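Local structure of ribosome inactivating type 1 protein (Iris hollandica, 3MVG) at residues Pro40-Ser43 / Gln47-Leu50; Thr63-Arg68 / Tyr72-Gln77. The protein belongs to the type 1 ribosome-inactivating proteins, single-chain plant proteins that disable ribosomes. All coordinates share one frame; numbering follows the deposited sequence. Where two conformers were deposited one is given.

Contact 1: Pro40-Ser43 / Gln47-Leu50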
loop_
_atom_site.group_PDB
_atom_site.type_symbol
_atom_site.label_atom_id
_atom_site.label_comp_id
_atom_site.label_asym_id
_atom_site.label_seq_id
_atom_site.Cartn_x
_atom_site.Cartn_y
_atom_site.Cartn_z
ATOM N N PRO A 40 14.414 -17.948 -5.674
ATOM C CA PRO A 40 15.203 -19.059 -6.217
ATOM C C PRO A 40 15.393 -20.216 -5.244
ATOM O O PRO A 40 15.206 -20.079 -4.030
ATOM C CB PRO A 40 16.563 -18.433 -6.543
ATOM C CG PRO A 40 16.560 -17.102 -5.975
ATOM C CD PRO A 40 15.178 -16.689 -5.621
ATOM N N ALA A 41 15.770 -21.355 -5.811
ATOM C CA ALA A 41 16.328 -22.459 -5.041
ATOM C C ALA A 41 17.789 -22.136 -4.689
ATOM O O ALA A 41 18.477 -21.446 -5.446
ATOM C CB ALA A 41 16.244 -23.746 -5.845
ATOM N N GLN A 42 18.261 -22.624 -3.545
ATOM C CA GLN A 42 19.660 -22.399 -3.159
ATOM C C GLN A 42 20.608 -23.152 -4.101
ATOM O O GLN A 42 20.449 -24.356 -4.312
ATOM C CB GLN A 42 19.901 -22.766 -1.687
ATOM C CG GLN A 42 21.188 -22.163 -1.114
ATOM C CD GLN A 42 21.048 -21.652 0.319
ATOM O OE1 GLN A 42 20.181 -20.826 0.627
ATOM N NE2 GLN A 42 21.929 -22.118 1.196
ATOM N N SER A 43 21.561 -22.430 -4.689
ATOM C CA SER A 43 22.523 -23.019 -5.626
ATOM C C SER A 43 23.875 -23.302 -4.979
ATOM O O SER A 43 24.637 -24.137 -5.473
ATOM C CB SER A 43 22.717 -22.122 -6.851
ATOM O OG SER A 43 23.479 -20.964 -6.541
ATOM N N GLN A 47 25.528 -16.526 -7.168
ATOM C CA GLN A 47 24.263 -16.183 -7.819
ATOM C C GLN A 47 23.130 -16.070 -6.800
ATOM O O GLN A 47 22.123 -15.417 -7.078
ATOM C CB GLN A 47 23.924 -17.210 -8.913
ATOM C CG GLN A 47 22.698 -16.845 -9.769
ATOM C CD GLN A 47 22.643 -17.562 -11.113
ATOM O OE1 GLN A 47 21.560 -17.903 -11.604
ATOM N NE2 GLN A 47 23.804 -17.780 -11.719
ATOM N N ASP A 48 23.309 -16.702 -5.637
ATOM C CA ASP A 48 22.340 -16.670 -4.537
ATOM C C ASP A 48 22.323 -15.339 -3.789
ATOM O O ASP A 48 21.440 -15.127 -2.969
ATOM C CB ASP A 48 22.662 -17.737 -3.474
ATOM C CG ASP A 48 22.493 -19.172 -3.958
ATOM O OD1 ASP A 48 21.844 -19.424 -4.992
ATOM O OD2 ASP A 48 23.026 -20.060 -3.252
ATOM N N LEU A 49 23.312 -14.474 -4.010
ATOM C CA LEU A 49 23.462 -13.266 -3.189
ATOM C C LEU A 49 23.026 -11.992 -3.895
ATOM O O LEU A 49 23.019 -11.908 -5.130
ATOM C CB LEU A 49 24.904 -13.123 -2.688
ATOM C CG LEU A 49 25.469 -14.298 -1.884
ATOM C CD1 LEU A 49 26.925 -14.045 -1.494
ATOM C CD2 LEU A 49 24.627 -14.601 -0.648
ATOM N N LEU A 50 22.651 -10.998 -3.095
ATOM C CA LEU A 50 22.320 -9.681 -3.599
ATOM C C LEU A 50 22.817 -8.665 -2.585
ATOM O O LEU A 50 22.667 -8.860 -1.383
ATOM C CB LEU A 50 20.804 -9.566 -3.800
ATOM C CG LEU A 50 20.302 -8.282 -4.447
ATOM C CD1 LEU A 50 20.763 -8.176 -5.886
ATOM C CD2 LEU A 50 18.795 -8.250 -4.380
HETATM O O HOH W 1 19.855 -18.431 -5.921
#

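Contact 2: Thr63-Arg68 / Tyr72-Gln77. With SO4 (sulfate ion), chain C.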
loop_
_atom_site.group_PDB
_atom_site.type_symbol
_atom_site.label_atom_id
_atom_site.label_comp_id
_atom_site.label_asym_id
_atom_site.label_seq_id
_atom_site.Cartn_x
_atom_site.Cartn_y
_atom_site.Cartn_z
ATOM N N THR A 63 26.435 -1.834 3.266
ATOM C CA THR A 63 25.878 -2.750 2.287
ATOM C C THR A 63 25.360 -3.990 2.974
ATOM O O THR A 63 26.147 -4.747 3.544
ATOM C CB THR A 63 26.911 -3.131 1.222
ATOM O OG1 THR A 63 27.388 -1.936 0.591
ATOM C CG2 THR A 63 26.296 -4.055 0.160
ATOM N N LEU A 64 24.051 -4.200 2.915
ATOM C CA LEU A 64 23.478 -5.452 3.382
ATOM C C LEU A 64 23.717 -6.539 2.347
ATOM O O LEU A 64 23.665 -6.278 1.138
ATOM C CB LEU A 64 21.976 -5.315 3.596
ATOM C CG LEU A 64 21.472 -4.263 4.581
ATOM C CD1 LEU A 64 19.952 -4.242 4.562
ATOM C CD2 LEU A 64 21.988 -4.548 5.983
ATOM N N VAL A 65 23.984 -7.750 2.817
ATOM C CA VAL A 65 24.058 -8.908 1.940
ATOM C C VAL A 65 22.799 -9.717 2.177
ATOM O O VAL A 65 22.539 -10.155 3.302
ATOM C CB VAL A 65 25.311 -9.762 2.217
ATOM C CG1 VAL A 65 25.407 -10.915 1.217
ATOM C CG2 VAL A 65 26.567 -8.892 2.187
ATOM N N LEU A 66 22.001 -9.882 1.128
ATOM C CA LEU A 66 20.805 -10.700 1.208
ATOM C C LEU A 66 21.029 -12.027 0.510
ATOM O O LEU A 66 21.783 -12.122 -0.459
ATOM C CB LEU A 66 19.602 -9.977 0.596
ATOM C CG LEU A 66 18.884 -8.984 1.520
ATOM C CD1 LEU A 66 19.800 -7.835 1.934
ATOM C CD2 LEU A 66 17.620 -8.463 0.847
ATOM N N ASN A 67 20.382 -13.056 1.040
ATOM C CA ASN A 67 20.265 -14.329 0.366
ATOM C C ASN A 67 18.994 -14.243 -0.481
ATOM O O ASN A 67 17.904 -14.029 0.044
ATOM C CB ASN A 67 20.175 -15.442 1.404
ATOM C CG ASN A 67 20.078 -16.828 0.791
ATOM O OD1 ASN A 67 20.033 -16.997 -0.427
ATOM N ND2 ASN A 67 20.055 -17.840 1.653
ATOM N N ARG A 68 19.132 -14.374 -1.795
ATOM C CA ARG A 68 17.970 -14.316 -2.678
ATOM C C ARG A 68 16.949 -15.425 -2.392
ATOM O O ARG A 68 15.764 -15.256 -2.657
ATOM C CB ARG A 68 18.390 -14.382 -4.146
ATOM C CG ARG A 68 19.179 -13.172 -4.647
ATOM C CD ARG A 68 19.697 -13.350 -6.083
ATOM N NE ARG A 68 18.601 -13.507 -7.041
ATOM C CZ ARG A 68 18.461 -14.509 -7.907
ATOM N NH1 ARG A 68 19.368 -15.477 -8.012
ATOM N NH2 ARG A 68 17.406 -14.520 -8.711
ATOM N N TYR A 72 16.524 -12.486 2.894
ATOM C CA TYR A 72 16.913 -12.111 4.251
ATOM C C TYR A 72 18.394 -11.756 4.372
ATOM O O TYR A 72 19.236 -12.216 3.609
ATOM C CB TYR A 72 16.581 -13.249 5.217
ATOM C CG TYR A 72 16.262 -12.812 6.631
ATOM C CD1 TYR A 72 17.187 -12.980 7.667
ATOM C CD2 TYR A 72 15.028 -12.247 6.932
ATOM C CE1 TYR A 72 16.878 -12.606 8.977
ATOM C CE2 TYR A 72 14.700 -11.882 8.230
ATOM C CZ TYR A 72 15.633 -12.057 9.243
ATOM O OH TYR A 72 15.306 -11.675 10.527
ATOM N N VAL A 73 18.700 -10.938 5.371
ATOM C CA VAL A 73 20.063 -10.460 5.610
ATOM C C VAL A 73 20.938 -11.574 6.180
ATOM O O VAL A 73 20.522 -12.252 7.124
ATOM C CB VAL A 73 20.046 -9.248 6.578
ATOM C CG1 VAL A 73 21.455 -8.818 6.947
ATOM C CG2 VAL A 73 19.295 -8.075 5.962
ATOM N N VAL A 74 22.138 -11.750 5.616
ATOM C CA VAL A 74 23.116 -12.720 6.129
ATOM C C VAL A 74 24.410 -12.058 6.623
ATOM O O VAL A 74 25.190 -12.668 7.365
ATOM C CB VAL A 74 23.473 -13.819 5.083
ATOM C CG1 VAL A 74 22.215 -14.583 4.641
ATOM C CG2 VAL A 74 24.217 -13.231 3.878
ATOM N N ALA A 75 24.626 -10.806 6.230
ATOM C CA ALA A 75 25.867 -10.095 6.526
ATOM C C ALA A 75 25.691 -8.642 6.154
ATOM O O ALA A 75 24.718 -8.278 5.491
ATOM C CB ALA A 75 27.016 -10.696 5.735
ATOM N N TYR A 76 26.623 -7.802 6.576
ATOM C CA TYR A 76 26.666 -6.437 6.061
ATOM C C TYR A 76 28.105 -5.964 5.986
ATOM O O TYR A 76 28.967 -6.467 6.713
ATOM C CB TYR A 76 25.783 -5.465 6.884
ATOM C CG TYR A 76 26.325 -5.149 8.251
ATOM C CD1 TYR A 76 25.963 -5.912 9.359
ATOM C CD2 TYR A 76 27.215 -4.089 8.438
ATOM C CE1 TYR A 76 26.475 -5.628 10.621
ATOM C CE2 TYR A 76 27.739 -3.803 9.690
ATOM C CZ TYR A 76 27.368 -4.576 10.777
ATOM O OH TYR A 76 27.868 -4.326 12.031
ATOM N N GLN A 77 28.357 -4.995 5.113
ATOM C CA GLN A 77 29.656 -4.330 5.039
ATOM C C GLN A 77 29.565 -2.906 5.561
ATOM O O GLN A 77 28.609 -2.182 5.254
ATOM C CB GLN A 77 30.160 -4.301 3.603
ATOM C CG GLN A 77 31.607 -3.812 3.476
ATOM C CD GLN A 77 32.043 -3.617 2.046
ATOM O OE1 GLN A 77 33.147 -4.015 1.668
ATOM N NE2 GLN A 77 31.190 -3.001 1.243
HETATM S S SO4 C . 17.724 -18.052 -10.424
HETATM O O1 SO4 C . 19.027 -17.863 -9.912
HETATM O O2 SO4 C . 16.865 -18.941 -9.743
HETATM O O3 SO4 C . 17.024 -16.862 -10.379
HETATM O O4 SO4 C . 17.936 -18.434 -11.812
HETATM O O HOH W 2 29.339 -0.355 2.056
#

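Contact 1: Pro40-Ser43 / Gln47-Leu50
OD1 of D48 takes two hydrogen bonds from S43, which reaches it with both backbone and side chain. The backbone N of S43 approaches OD1 at 3.0 Å on the syn lone pair, the side facing the other carboxylate oxygen. The hydroxyl donates as well: OG of S43 lies 2.7 Å from OD1 of D48, but arrives from above the carboxylate, 50° out of its plane, so the two donors use different directions. Serine chi1 (73°) sets OG between its own N and carbonyl carbon, on the flank where both can reach one acceptor. The same N-H leans weakly on OD2 of D48 (3.1 Å, with a bent angle of 137°). OD2 also accepts a hydrogen bond from the backbone N of G44, so both carboxylate oxygens are engaged and the group's rotation is probably restricted. CG of Q42 passes within 3.5 Å of OD2 of D48, a van der Waals contact, the two side chains crossing at about a right angle. S45 extends the network, its OG bonding both OG of S43 and the backbone N of Q47. A buried aspartate at the end of a 3-10 turn thus accepts bonds from the backbone N and hydroxyl of S43 and closes a short surface loop, tying the irregular chain before it to the start of strand 49-55 in the central mixed sheet.

Contact 2: Thr63-Arg68 / Tyr72-Gln77
Y76 meets L64 across an antiparallel beta hairpin, strands 61-67 and 72-78, through its CB, which lies 4.0 Å from CD2 of L64, while its ring leads away to the next strand and meets the ring of Y83 with the planes about 20° apart. Its chi1 of 71° places CG between the backbone N and the carbonyl carbon and so carries the ring off the partner strand. A second flat group, the guanidinium of R68, which follows the end of strand 61-67, holds a sulfate ion at its edge, nearly in plane: NH2 bonds O3 of the sulfate at 2.9 Å and NH1 bonds O1 at 3.1 Å. Both bonds are almost straight, as expected of a two-pronged grip on an oxyanion.

The hairpin is interrupted by a beta bulge. The evidence is the register: V65 pairs with A75 but L66 with V73, leaving V74 as the extra residue. V65 serves both sides of the bulge. Its N donates to O of A75 at 2.8 Å, from 39° above the carbonyl plane, and its O receives N of V74, also at 2.8 Å and nearly along the C=O axis.

L64, L66, V73 and Y76 share one face, where CD1 of L64 touches CG2 of V73 at 4.1 Å and helix 146-164 packs on V73 and Y76. T63, V65, A75 and Q77 line the reverse face, with Y95 of helix 92-95 against V65 and A75. CG1 of V65 reaches CG2 of V74 at 3.7 Å across the bulge. At the far end T63 and Q77 lie side by side, and one water joins them, 2.9 Å from OG1 of T63 and weakly bound to NE2 of Q77.

In the fold
From the N terminus the chain lays down edge strand 3-7 and helix 13-27, then reaches the loop after strand 36-37. Contact 1 closes that loop across residues 44-46 and delivers the chain into strand 49-55. After the turn to strand 61-67, contact 2 closes the hairpin across residues 69-71. The two are in series, neither enclosing the other, yet they meet in space because strands 49-55 and 61-67 are sheet neighbours. O of D48 lies 2.7 Å from N of R68, and O of L50 lies 2.8 Å from N of L66, both probable hydrogen bonds. R68 also bonds O of R26, bringing the end of helix 13-27 to the junction.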